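Local coordinates for protein metallo-beta-lactamase (Serratia marcescens, PDB 6K4X) that probably hydrolyses the beta-lactam ring of antibiotics using a pair of zinc ions, at residues His74-Gln85 against Leu117-Lys125. Residues are numbered along the deposited sequence; the frame is centred on the assembly and turned at random. Where two conformers were deposited one is given.
With ZN (zinc ion), chain C; ZN (zinc ion), chain B; D0U (4-azanyl-2-sulfanyl-benzoic acid), chain E; SO4 (sulfate ion), chain F.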
loop_
_atom_site.group_PDB
_atom_site.type_symbol
_atom_site.label_atom_id
_atom_site.label_comp_id
_atom_site.label_asym_id
_atom_site.label_seq_id
_atom_site.Cartn_x
_atom_site.Cartn_y
_atom_site.Cartn_z
ATOM N N HIS A 74 2.914 -7.289 6.081
ATOM C CA HIS A 74 3.102 -8.667 5.625
ATOM C C HIS A 74 4.238 -8.684 4.611
ATOM O O HIS A 74 4.574 -7.660 4.020
ATOM C CB HIS A 74 1.837 -9.244 4.989
ATOM C CG HIS A 74 0.725 -9.412 5.965
ATOM N ND1 HIS A 74 -0.591 -9.409 5.612
ATOM C CD2 HIS A 74 0.773 -9.645 7.293
ATOM C CE1 HIS A 74 -1.303 -9.604 6.700
ATOM N NE2 HIS A 74 -0.504 -9.755 7.734
ATOM N N GLU A 75 4.841 -9.856 4.456
ATOM C CA GLU A 75 6.079 -10.020 3.699
ATOM C C GLU A 75 5.962 -9.537 2.252
ATOM O O GLU A 75 6.976 -9.168 1.661
ATOM C CB GLU A 75 6.537 -11.472 3.761
ATOM C CG GLU A 75 5.678 -12.436 2.951
ATOM C CD GLU A 75 6.095 -13.898 2.842
ATOM O OE1 GLU A 75 7.300 -14.150 2.720
ATOM O OE2 GLU A 75 5.204 -14.786 2.851
ATOM N N ASP A 76 4.793 -9.638 1.640
ATOM C CA ASP A 76 4.646 -9.258 0.244
ATOM C C ASP A 76 4.730 -7.738 0.024
ATOM O O ASP A 76 5.154 -7.321 -1.054
ATOM C CB ASP A 76 3.379 -9.844 -0.368
ATOM C CG ASP A 76 2.064 -9.537 0.318
ATOM O OD1 ASP A 76 2.056 -9.339 1.553
ATOM O OD2 ASP A 76 1.039 -9.539 -0.402
ATOM N N HIS A 77 4.275 -6.936 0.994
ATOM C CA HIS A 77 4.304 -5.479 0.844
ATOM C C HIS A 77 5.510 -4.865 1.545
ATOM O O HIS A 77 5.994 -3.789 1.146
ATOM C CB HIS A 77 3.023 -4.861 1.401
ATOM C CG HIS A 77 1.813 -5.507 0.827
ATOM N ND1 HIS A 77 1.355 -5.252 -0.460
ATOM C CD2 HIS A 77 1.042 -6.501 1.317
ATOM C CE1 HIS A 77 0.330 -6.062 -0.693
ATOM N NE2 HIS A 77 0.126 -6.854 0.356
ATOM N N ALA A 78 5.902 -5.466 2.671
ATOM C CA ALA A 78 6.871 -4.891 3.614
ATOM C C ALA A 78 8.206 -5.637 3.607
ATOM O O ALA A 78 9.166 -5.167 4.215
ATOM C CB ALA A 78 6.332 -4.889 5.027
ATOM N N GLY A 79 8.283 -6.789 2.947
ATOM C CA GLY A 79 9.494 -7.585 3.001
ATOM C C GLY A 79 10.712 -6.852 2.490
ATOM O O GLY A 79 11.827 -7.144 2.945
ATOM N N GLY A 80 10.523 -5.921 1.547
ATOM C CA GLY A 80 11.610 -5.175 0.970
ATOM C C GLY A 80 11.920 -3.875 1.688
ATOM O O GLY A 80 12.856 -3.175 1.290
ATOM N N ILE A 81 11.113 -3.492 2.678
ATOM C CA ILE A 81 11.278 -2.206 3.296
ATOM C C ILE A 81 12.634 -2.086 3.985
ATOM O O ILE A 81 13.278 -1.054 3.868
ATOM C CB ILE A 81 10.115 -1.859 4.239
ATOM C CG1 ILE A 81 8.864 -1.607 3.388
ATOM C CG2 ILE A 81 10.483 -0.662 5.114
ATOM C CD1 ILE A 81 7.619 -1.317 4.173
ATOM N N SER A 82 13.052 -3.122 4.711
ATOM C CA SER A 82 14.293 -3.005 5.470
ATOM C C SER A 82 15.471 -2.707 4.542
ATOM O O SER A 82 16.311 -1.853 4.811
ATOM C CB SER A 82 14.533 -4.248 6.269
ATOM O OG SER A 82 15.776 -4.173 6.959
ATOM N N ALA A 83 15.536 -3.449 3.439
ATOM C CA ALA A 83 16.605 -3.276 2.476
ATOM C C ALA A 83 16.537 -1.876 1.860
ATOM O O ALA A 83 17.561 -1.208 1.676
ATOM C CB ALA A 83 16.574 -4.343 1.412
ATOM N N MET A 84 15.338 -1.433 1.490
ATOM C CA MET A 84 15.171 -0.088 0.929
ATOM C C MET A 84 15.547 0.980 1.966
ATOM O O MET A 84 16.133 2.009 1.617
ATOM C CB MET A 84 13.743 0.121 0.441
ATOM C CG MET A 84 13.356 -0.683 -0.807
ATOM S SD MET A 84 14.447 -0.482 -2.218
ATOM C CE MET A 84 14.660 1.305 -2.208
ATOM N N GLN A 85 15.225 0.765 3.237
ATOM C CA GLN A 85 15.568 1.713 4.304
ATOM C C GLN A 85 17.093 1.867 4.371
ATOM O O GLN A 85 17.616 2.955 4.443
ATOM C CB GLN A 85 14.978 1.230 5.626
ATOM C CG GLN A 85 15.054 2.258 6.749
ATOM C CD GLN A 85 16.451 2.457 7.282
ATOM O OE1 GLN A 85 17.207 1.503 7.484
ATOM N NE2 GLN A 85 16.811 3.703 7.522
ATOM N N LEU A 117 1.723 -17.052 8.500
ATOM C CA LEU A 117 2.497 -15.974 7.878
ATOM C C LEU A 117 3.984 -16.318 7.880
ATOM O O LEU A 117 4.470 -16.962 8.815
ATOM C CB LEU A 117 2.275 -14.653 8.618
ATOM C CG LEU A 117 0.867 -14.083 8.501
ATOM C CD1 LEU A 117 0.601 -13.060 9.598
ATOM C CD2 LEU A 117 0.654 -13.481 7.119
ATOM N N SER A 118 4.695 -15.823 6.867
ATOM C CA SER A 118 6.136 -15.950 6.825
ATOM C C SER A 118 6.763 -14.654 7.334
ATOM O O SER A 118 6.342 -13.555 6.978
ATOM C CB SER A 118 6.617 -16.269 5.439
ATOM O OG SER A 118 6.070 -17.503 4.989
ATOM N N ASN A 119 7.801 -14.779 8.144
ATOM C CA ASN A 119 8.529 -13.634 8.643
ATOM C C ASN A 119 9.285 -12.945 7.513
ATOM O O ASN A 119 9.503 -13.519 6.448
ATOM C CB ASN A 119 9.519 -14.030 9.731
ATOM C CG ASN A 119 8.851 -14.661 10.933
ATOM O OD1 ASN A 119 7.647 -14.552 11.151
ATOM N ND2 ASN A 119 9.663 -15.283 11.765
ATOM N N PHE A 120 9.698 -11.713 7.761
ATOM C CA PHE A 120 10.441 -10.955 6.796
ATOM C C PHE A 120 11.480 -10.115 7.528
ATOM O O PHE A 120 11.509 -10.055 8.760
ATOM C CB PHE A 120 9.481 -10.133 5.930
ATOM C CG PHE A 120 8.618 -9.150 6.687
ATOM C CD1 PHE A 120 7.378 -9.528 7.177
ATOM C CD2 PHE A 120 9.048 -7.853 6.898
ATOM C CE1 PHE A 120 6.587 -8.625 7.867
ATOM C CE2 PHE A 120 8.268 -6.960 7.611
ATOM C CZ PHE A 120 7.032 -7.342 8.074
ATOM N N PRO A 121 12.410 -9.458 6.815
ATOM C CA PRO A 121 13.477 -8.753 7.513
ATOM C C PRO A 121 12.962 -7.531 8.285
ATOM O O PRO A 121 12.233 -6.696 7.743
ATOM C CB PRO A 121 14.417 -8.338 6.376
ATOM C CG PRO A 121 14.143 -9.344 5.292
ATOM C CD PRO A 121 12.654 -9.564 5.363
ATOM N N GLY A 122 13.384 -7.403 9.540
ATOM C CA GLY A 122 13.034 -6.261 10.341
ATOM C C GLY A 122 13.726 -5.011 9.845
ATOM O O GLY A 122 14.859 -5.065 9.347
ATOM N N SER A 123 13.050 -3.876 9.980
ATOM C CA SER A 123 13.570 -2.604 9.516
ATOM C C SER A 123 14.015 -1.726 10.695
ATOM O O SER A 123 13.438 -1.765 11.767
ATOM C CB SER A 123 12.554 -1.904 8.648
ATOM O OG SER A 123 13.050 -0.674 8.129
ATOM N N ALA A 124 15.023 -0.889 10.430
ATOM C CA ALA A 124 15.386 0.235 11.269
ATOM C C ALA A 124 14.488 1.448 10.990
ATOM O O ALA A 124 13.823 1.531 9.955
ATOM C CB ALA A 124 16.838 0.591 11.048
ATOM N N LYS A 125 14.489 2.399 11.932
ATOM C CA LYS A 125 13.948 3.738 11.747
ATOM C C LYS A 125 12.437 3.716 11.474
ATOM O O LYS A 125 11.918 4.520 10.677
ATOM C CB LYS A 125 14.657 4.485 10.611
ATOM C CG LYS A 125 16.139 4.751 10.816
ATOM C CD LYS A 125 16.553 6.095 10.245
ATOM C CE LYS A 125 16.224 7.207 11.215
ATOM N NZ LYS A 125 16.756 8.509 10.764
HETATM ZN ZN ZN C . -0.730 -8.690 0.242
HETATM ZN ZN ZN B . -1.486 -8.779 3.861
HETATM O O2 D0U E . -2.838 -8.144 0.877
HETATM C C7 D0U E . -3.781 -8.961 0.793
HETATM O O1 D0U E . -4.952 -8.602 0.476
HETATM C C3 D0U E . -3.577 -10.405 1.085
HETATM C C2 D0U E . -4.643 -11.269 0.711
HETATM C C4 D0U E . -2.415 -10.932 1.675
HETATM S S1 D0U E . -0.971 -10.129 2.103
HETATM C C5 D0U E . -2.392 -12.325 1.908
HETATM C C6 D0U E . -3.445 -13.175 1.560
HETATM N N1 D0U E . -3.365 -14.545 1.772
HETATM C C1 D0U E . -4.542 -12.640 0.947
HETATM S S SO4 F . 15.810 3.241 15.312
HETATM O O1 SO4 F . 14.416 3.050 15.660
HETATM O O2 SO4 F . 16.517 2.893 16.592
HETATM O O3 SO4 F . 16.353 2.390 14.208
HETATM O O4 SO4 F . 16.111 4.611 14.902
HETATM O O HOH W 1 4.127 -12.091 6.132
HETATM O O HOH W 2 3.067 -14.347 4.808
HETATM O O HOH W 3 9.451 -14.073 3.950
HETATM O O HOH W 4 11.346 -5.120 5.781
HETATM O O HOH W 5 16.526 -1.153 7.820
#
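Phe-120 lays its ring along the first helical turn of 74-85, touching backbone as much as side chain: CD1 lies 3.7 Å from Glu-75 N, and CE2 is 3.8 Å from Ala-78 CB. Its chi1 of 59° sets CG between the backbone N and the carbonyl carbon, which turns the ring back against Glu-75, Ala-78 and Gly-79. At Gly-79 the chains draw close, CA to Phe-120 CB measuring 3.9 Å.

Leu-117 covers one face of the His-74 imidazole with CD2, 4.0 Å from the centroid and 19° off the normal, a CH-pi contact displaced toward the rim. That ring is fixed at both nitrogens, ND1 binding zinc and NE2 hydrogen-bonded to Asp-111.

Glu-75 reaches out extended, its carboxylate against Ser-118 CB; polar links here pass through water, one molecule joining OE2 to Ser-118 N and another OE1 to Asn-119 O.

Further along, Ser-82 OG, anti to its own N, donates to Gly-122 O at 2.7 Å from 38° above the carbonyl plane. Where helix 75-78 gives way to 81-88, a water accepts from Ser-82 N and donates to Ala-78 O and Pro-121 O, tying both helices to the loop. Gln-85 NE2 packs 3.5 Å from Lys-125 CG and hydrogen-bonds to Ala-90 O.

The loop before strand 126-129 thus flanks the HxHxDH motif of the metallo-beta-lactamase fold: His-74 joins His-72 and His-150 on one zinc, Asp-76 and His-77 join His-215 on the other, and the inhibitor sulfur S1 bridges both metals.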